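Long-range contacts in uncharacterized protein (Bacillus cereus, PDB 4QVU), which is of unknown function, binds zinc within a HIT-like fold, and may be related to hexose-1-phosphate uridylyltransferases: residues A[107-112]-A[204-209]; A[167-172]-A[219-224]. All coordinates share one frame; numbering follows the deposited sequence.

Contact 1: residues A[107-112]-A[204-209]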
loop_
_atom_site.group_PDB
_atom_site.type_symbol
_atom_site.label_atom_id
_atom_site.label_comp_id
_atom_site.label_asym_id
_atom_site.label_seq_id
_atom_site.Cartn_x
_atom_site.Cartn_y
_atom_site.Cartn_z
ATOM N N LEU A 107 -8.966 -3.367 -24.226
ATOM C CA LEU A 107 -8.060 -4.145 -25.068
ATOM C C LEU A 107 -6.995 -4.748 -24.144
ATOM O O LEU A 107 -6.277 -4.008 -23.449
ATOM C CB LEU A 107 -7.444 -3.303 -26.213
ATOM C CG LEU A 107 -6.269 -3.933 -27.011
ATOM C CD1 LEU A 107 -6.681 -5.178 -27.775
ATOM C CD2 LEU A 107 -5.663 -2.951 -27.955
ATOM N N TYR A 108 -6.934 -6.089 -24.093
ATOM C CA TYR A 108 -5.989 -6.781 -23.224
ATOM C C TYR A 108 -5.699 -8.196 -23.750
ATOM O O TYR A 108 -6.416 -8.712 -24.613
ATOM C CB TYR A 108 -6.517 -6.831 -21.759
ATOM C CG TYR A 108 -7.548 -7.896 -21.455
ATOM C CD1 TYR A 108 -8.875 -7.740 -21.844
ATOM C CD2 TYR A 108 -7.216 -9.021 -20.708
ATOM C CE1 TYR A 108 -9.833 -8.710 -21.552
ATOM C CE2 TYR A 108 -8.169 -9.996 -20.400
ATOM C CZ TYR A 108 -9.477 -9.833 -20.821
ATOM O OH TYR A 108 -10.414 -10.784 -20.515
ATOM N N LYS A 109 -4.627 -8.804 -23.219
ATOM C CA LYS A 109 -4.161 -10.145 -23.560
ATOM C C LYS A 109 -3.860 -10.945 -22.298
ATOM O O LYS A 109 -3.432 -10.380 -21.289
ATOM C CB LYS A 109 -2.903 -10.079 -24.450
ATOM C CG LYS A 109 -2.449 -11.442 -24.929
ATOM C CD LYS A 109 -1.137 -11.473 -25.675
ATOM C CE LYS A 109 -0.857 -12.909 -26.042
ATOM N NZ LYS A 109 0.392 -13.059 -26.821
ATOM N N ASN A 110 -4.068 -12.263 -22.378
ATOM C CA ASN A 110 -3.726 -13.253 -21.356
ATOM C C ASN A 110 -2.829 -14.292 -22.006
ATOM O O ASN A 110 -3.154 -14.757 -23.100
ATOM C CB ASN A 110 -4.978 -13.898 -20.742
ATOM C CG ASN A 110 -6.019 -12.952 -20.204
ATOM O OD1 ASN A 110 -5.716 -11.877 -19.688
ATOM N ND2 ASN A 110 -7.278 -13.358 -20.283
ATOM N N HIS A 111 -1.687 -14.620 -21.382
ATOM C CA HIS A 111 -0.770 -15.638 -21.892
ATOM C C HIS A 111 -0.263 -16.489 -20.751
ATOM O O HIS A 111 0.209 -15.953 -19.750
ATOM C CB HIS A 111 0.401 -15.002 -22.654
ATOM C CG HIS A 111 1.355 -15.997 -23.243
ATOM N ND1 HIS A 111 2.412 -16.512 -22.506
ATOM C CD2 HIS A 111 1.396 -16.527 -24.488
ATOM C CE1 HIS A 111 3.043 -17.349 -23.315
ATOM N NE2 HIS A 111 2.468 -17.392 -24.517
ATOM N N GLY A 112 -0.351 -17.801 -20.918
ATOM C CA GLY A 112 0.121 -18.762 -19.931
ATOM C C GLY A 112 -0.948 -19.252 -18.972
ATOM O O GLY A 112 -2.042 -18.674 -18.907
ATOM N N TYR A 204 1.999 -14.007 -18.610
ATOM C CA TYR A 204 1.937 -12.552 -18.553
ATOM C C TYR A 204 0.592 -12.055 -19.043
ATOM O O TYR A 204 -0.183 -12.796 -19.654
ATOM C CB TYR A 204 3.074 -11.888 -19.378
ATOM C CG TYR A 204 2.976 -12.090 -20.879
ATOM C CD1 TYR A 204 2.287 -11.187 -21.681
ATOM C CD2 TYR A 204 3.603 -13.169 -21.501
ATOM C CE1 TYR A 204 2.192 -11.366 -23.058
ATOM C CE2 TYR A 204 3.529 -13.351 -22.879
ATOM C CZ TYR A 204 2.822 -12.445 -23.657
ATOM O OH TYR A 204 2.736 -12.611 -25.022
ATOM N N ASN A 205 0.360 -10.763 -18.834
ATOM C CA ASN A 205 -0.798 -10.037 -19.319
ATOM C C ASN A 205 -0.387 -8.760 -19.996
ATOM O O ASN A 205 0.584 -8.120 -19.573
ATOM C CB ASN A 205 -1.752 -9.687 -18.178
ATOM C CG ASN A 205 -2.577 -10.786 -17.583
ATOM O OD1 ASN A 205 -2.510 -11.026 -16.392
ATOM N ND2 ASN A 205 -3.482 -11.363 -18.338
ATOM N N LEU A 206 -1.151 -8.358 -21.018
ATOM C CA LEU A 206 -1.035 -7.045 -21.638
ATOM C C LEU A 206 -2.277 -6.300 -21.328
ATOM O O LEU A 206 -3.353 -6.880 -21.444
ATOM C CB LEU A 206 -0.787 -7.051 -23.162
ATOM C CG LEU A 206 0.395 -7.799 -23.760
ATOM C CD1 LEU A 206 0.436 -7.543 -25.245
ATOM C CD2 LEU A 206 1.724 -7.381 -23.134
ATOM N N PHE A 207 -2.158 -5.044 -20.906
ATOM C CA PHE A 207 -3.312 -4.175 -20.674
ATOM C C PHE A 207 -3.091 -2.883 -21.399
ATOM O O PHE A 207 -2.023 -2.286 -21.262
ATOM C CB PHE A 207 -3.592 -3.920 -19.190
ATOM C CG PHE A 207 -3.807 -5.165 -18.379
ATOM C CD1 PHE A 207 -4.990 -5.888 -18.485
ATOM C CD2 PHE A 207 -2.831 -5.617 -17.501
ATOM C CE1 PHE A 207 -5.182 -7.050 -17.752
ATOM C CE2 PHE A 207 -3.031 -6.770 -16.755
ATOM C CZ PHE A 207 -4.204 -7.479 -16.887
ATOM N N PHE A 208 -4.076 -2.460 -22.191
ATOM C CA PHE A 208 -3.966 -1.217 -22.930
ATOM C C PHE A 208 -4.882 -0.185 -22.325
ATOM O O PHE A 208 -5.957 -0.515 -21.822
ATOM C CB PHE A 208 -4.271 -1.425 -24.414
ATOM C CG PHE A 208 -3.190 -2.169 -25.163
ATOM C CD1 PHE A 208 -3.142 -3.564 -25.151
ATOM C CD2 PHE A 208 -2.245 -1.479 -25.917
ATOM C CE1 PHE A 208 -2.153 -4.251 -25.862
ATOM C CE2 PHE A 208 -1.255 -2.171 -26.633
ATOM C CZ PHE A 208 -1.221 -3.553 -26.605
ATOM N N TYR A 209 -4.419 1.074 -22.345
ATOM C CA TYR A 209 -5.130 2.238 -21.809
ATOM C C TYR A 209 -4.975 3.440 -22.732
ATOM O O TYR A 209 -3.906 3.636 -23.325
ATOM C CB TYR A 209 -4.608 2.618 -20.394
ATOM C CG TYR A 209 -4.364 1.457 -19.446
ATOM C CD1 TYR A 209 -3.206 0.689 -19.535
ATOM C CD2 TYR A 209 -5.245 1.189 -18.397
ATOM C CE1 TYR A 209 -2.975 -0.378 -18.672
ATOM C CE2 TYR A 209 -5.000 0.151 -17.496
ATOM C CZ TYR A 209 -3.875 -0.643 -17.653
ATOM O OH TYR A 209 -3.612 -1.669 -16.783
#

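Contact 2: residues A[167-172]-A[219-224]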
loop_
_atom_site.group_PDB
_atom_site.type_symbol
_atom_site.label_atom_id
_atom_site.label_comp_id
_atom_site.label_asym_id
_atom_site.label_seq_id
_atom_site.Cartn_x
_atom_site.Cartn_y
_atom_site.Cartn_z
ATOM N N THR A 167 5.565 -6.620 -10.157
ATOM C CA THR A 167 6.241 -5.966 -11.274
ATOM C C THR A 167 5.233 -5.664 -12.384
ATOM O O THR A 167 4.454 -6.522 -12.783
ATOM C CB THR A 167 7.417 -6.799 -11.793
ATOM O OG1 THR A 167 8.210 -7.219 -10.681
ATOM C CG2 THR A 167 8.299 -6.018 -12.772
ATOM N N GLU A 168 5.264 -4.421 -12.867
ATOM C CA GLU A 168 4.433 -3.890 -13.950
ATOM C C GLU A 168 5.296 -3.004 -14.817
ATOM O O GLU A 168 5.936 -2.086 -14.303
ATOM C CB GLU A 168 3.203 -3.131 -13.404
ATOM C CG GLU A 168 2.253 -4.023 -12.613
ATOM C CD GLU A 168 1.070 -3.353 -11.941
ATOM O OE1 GLU A 168 0.929 -2.114 -12.056
ATOM O OE2 GLU A 168 0.292 -4.070 -11.273
ATOM N N PHE A 169 5.374 -3.332 -16.119
ATOM C CA PHE A 169 6.151 -2.591 -17.109
ATOM C C PHE A 169 5.206 -1.725 -17.926
ATOM O O PHE A 169 4.279 -2.240 -18.549
ATOM C CB PHE A 169 6.963 -3.535 -18.014
ATOM C CG PHE A 169 7.865 -4.514 -17.294
ATOM C CD1 PHE A 169 9.078 -4.102 -16.754
ATOM C CD2 PHE A 169 7.522 -5.856 -17.194
ATOM C CE1 PHE A 169 9.913 -5.008 -16.098
ATOM C CE2 PHE A 169 8.369 -6.765 -16.554
ATOM C CZ PHE A 169 9.565 -6.338 -16.024
ATOM N N ASN A 170 5.416 -0.404 -17.891
ATOM C CA ASN A 170 4.575 0.565 -18.590
ATOM C C ASN A 170 5.303 1.087 -19.804
ATOM O O ASN A 170 6.421 1.593 -19.698
ATOM C CB ASN A 170 4.175 1.704 -17.655
ATOM C CG ASN A 170 3.535 1.217 -16.376
ATOM O OD1 ASN A 170 2.445 0.638 -16.370
ATOM N ND2 ASN A 170 4.234 1.386 -15.272
ATOM N N ILE A 171 4.674 0.916 -20.970
ATOM C CA ILE A 171 5.182 1.379 -22.253
ATOM C C ILE A 171 4.228 2.474 -22.717
ATOM O O ILE A 171 3.051 2.193 -22.962
ATOM C CB ILE A 171 5.337 0.220 -23.266
ATOM C CG1 ILE A 171 6.003 -1.017 -22.630
ATOM C CG2 ILE A 171 6.093 0.704 -24.482
ATOM C CD1 ILE A 171 6.010 -2.235 -23.480
ATOM N N ILE A 172 4.708 3.730 -22.765
ATOM C CA ILE A 172 3.877 4.894 -23.112
ATOM C C ILE A 172 4.369 5.560 -24.404
ATOM O O ILE A 172 5.566 5.799 -24.553
ATOM C CB ILE A 172 3.855 5.949 -21.933
ATOM C CG1 ILE A 172 3.611 5.318 -20.533
ATOM C CG2 ILE A 172 2.885 7.106 -22.192
ATOM C CD1 ILE A 172 4.840 5.062 -19.716
ATOM N N VAL A 219 2.567 -4.245 -19.281
ATOM C CA VAL A 219 3.024 -5.637 -19.393
ATOM C C VAL A 219 3.201 -6.134 -17.967
ATOM O O VAL A 219 3.994 -5.551 -17.222
ATOM C CB VAL A 219 4.313 -5.808 -20.257
ATOM C CG1 VAL A 219 4.534 -7.271 -20.609
ATOM C CG2 VAL A 219 4.269 -4.958 -21.530
ATOM N N VAL A 220 2.430 -7.159 -17.567
ATOM C CA VAL A 220 2.433 -7.658 -16.191
ATOM C C VAL A 220 2.818 -9.152 -16.137
ATOM O O VAL A 220 2.008 -9.990 -16.543
ATOM C CB VAL A 220 1.034 -7.434 -15.514
ATOM C CG1 VAL A 220 1.054 -7.812 -14.033
ATOM C CG2 VAL A 220 0.534 -5.999 -15.690
ATOM N N PRO A 221 4.008 -9.527 -15.586
ATOM C CA PRO A 221 4.308 -10.955 -15.404
ATOM C C PRO A 221 3.339 -11.589 -14.403
ATOM O O PRO A 221 2.887 -10.935 -13.454
ATOM C CB PRO A 221 5.744 -10.962 -14.870
ATOM C CG PRO A 221 6.265 -9.579 -15.090
ATOM C CD PRO A 221 5.083 -8.687 -15.022
ATOM N N ARG A 222 2.969 -12.844 -14.659
ATOM C CA ARG A 222 2.045 -13.580 -13.819
ATOM C C ARG A 222 2.715 -14.885 -13.424
ATOM O O ARG A 222 3.220 -15.623 -14.268
ATOM C CB ARG A 222 0.703 -13.793 -14.546
ATOM C CG ARG A 222 -0.062 -12.515 -14.941
ATOM C CD ARG A 222 -0.646 -11.696 -13.788
ATOM N NE ARG A 222 -1.554 -12.486 -12.948
ATOM C CZ ARG A 222 -2.869 -12.574 -13.114
ATOM N NH1 ARG A 222 -3.470 -11.893 -14.076
ATOM N NH2 ARG A 222 -3.596 -13.327 -12.305
ATOM N N PHE A 223 2.796 -15.121 -12.129
ATOM C CA PHE A 223 3.484 -16.283 -11.544
ATOM C C PHE A 223 2.889 -16.611 -10.190
ATOM O O PHE A 223 2.339 -15.724 -9.530
ATOM C CB PHE A 223 5.014 -16.002 -11.412
ATOM C CG PHE A 223 5.358 -14.680 -10.763
ATOM C CD1 PHE A 223 5.424 -13.510 -11.516
ATOM C CD2 PHE A 223 5.589 -14.596 -9.392
ATOM C CE1 PHE A 223 5.687 -12.274 -10.907
ATOM C CE2 PHE A 223 5.874 -13.362 -8.786
ATOM C CZ PHE A 223 5.918 -12.209 -9.550
ATOM N N VAL A 224 2.991 -17.874 -9.772
ATOM C CA VAL A 224 2.525 -18.251 -8.440
ATOM C C VAL A 224 3.607 -17.749 -7.478
ATOM O O VAL A 224 4.777 -18.121 -7.610
ATOM C CB VAL A 224 2.192 -19.766 -8.297
ATOM C CG1 VAL A 224 1.823 -20.123 -6.860
ATOM C CG2 VAL A 224 1.065 -20.169 -9.251
#

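Contact 1: residues A[107-112]-A[204-209]
Over one face of the Y204 ring sits CB of H111, 3.7 Å from the ring centroid, and the H111 imidazole continues along the same side, its plane only 21° from the phenol but displaced so that little of one ring lies over the other. The F208 ring is treated alike: L107 CD2 lies over one face, offset toward the rim, while the carbonyl O of L107 meets the ring's edge in its plane. Both aromatic groups belong to an antiparallel pairing at the middle of the HIT-like sheet, joining strand 104-111 of the N-terminal family region to strand 203-211 of the C-terminal one. Y204 takes the crowded first torsion (chi1 67°), with CG between backbone N and carbonyl carbon, and K109, extended throughout, reaches obliquely across so that its NZ donates to Y204 OH at 3.0 Å. Helices 79-97 and 179-195 pack on the face carrying L206 and F208. On the other face Y108 and F207 lie side by side, Y108 CB being 3.7 Å from F207 CD1, and Y232 of the second subunit meets the F207 ring. N205 OD1 is taken by R222. The amide's other end, ND2, donates almost straight (169°) onto an in-plane lone pair of K109 O, which also accepts L206 N from above its carbonyl plane.

Contact 2: residues A[167-172]-A[219-224]
Strand 169-173 joins the C-terminal half of the sheet here, pairing antiparallel with strand 214-222; between the two segments one bridge, F169 with V219, is made. This is a hydrogen-bonded pair, closed by two bonds: F169 N donates to V219 O at 2.8 Å, and V219 N returns to F169 O at 2.7 Å. Both are nearly straight, the first at 173°, and each donor lies in the plane of the carbonyl it meets. The segments' short strand axes run at 160° to one another. The strand pairing runs on beyond the bridge, where I171 is backbone hydrogen-bonded to C217; toward T167 and P221 side-chain packing takes over.

F169 and V219 send their side chains to the same face, where CB approaches CB. With CG of F169 anti to the carbonyl carbon (chi1 -54°), the ring swings toward P221; its CE2 comes within 3.8 Å of P221 CG, and the two side chains cross at about a right angle. Further along, I171 CD1 reaches back obliquely to V219 CG2, also at 3.8 Å. In this HIT-like fold the face is roofed by helix 179-195: T189 packs on F169, I193 on V219, and L182 and Y185 on I171, whose side chain is about 11 Å from the bound zinc ion.

E168 and V220 run alongside each other on the reverse face, with E168 CG 4.0 Å from V220 CG2. Beyond this aliphatic contact the E168 carboxylate is held by the backbone N of I163 and I164 and by a salt bridge to K218, while V220 packs against V230 of the second subunit. At the loop end, T167 O lies 3.2 Å from P221 CD.

From the N terminus the chain first lays down 107-112, then 167-172, before reaching 204-209 and, after the turn between adjacent strands, 219-224. Contact 1 closes a loop of 91 residues when 204-209 returns to 107-112; contact 2 closes one of 46 when 219-224 meets 167-172. Their segments alternate, so the two closures cross rather than nest. In the sheet the order becomes 104-111, 203-211, 214-222, 169-173: the hairpin of the two late strands lies between the two earlier ones and joins the sheet's two halves. Inside that hairpin N205 O accepts V220 N, and L206 packs on V219. Both contacts also touch the second subunit.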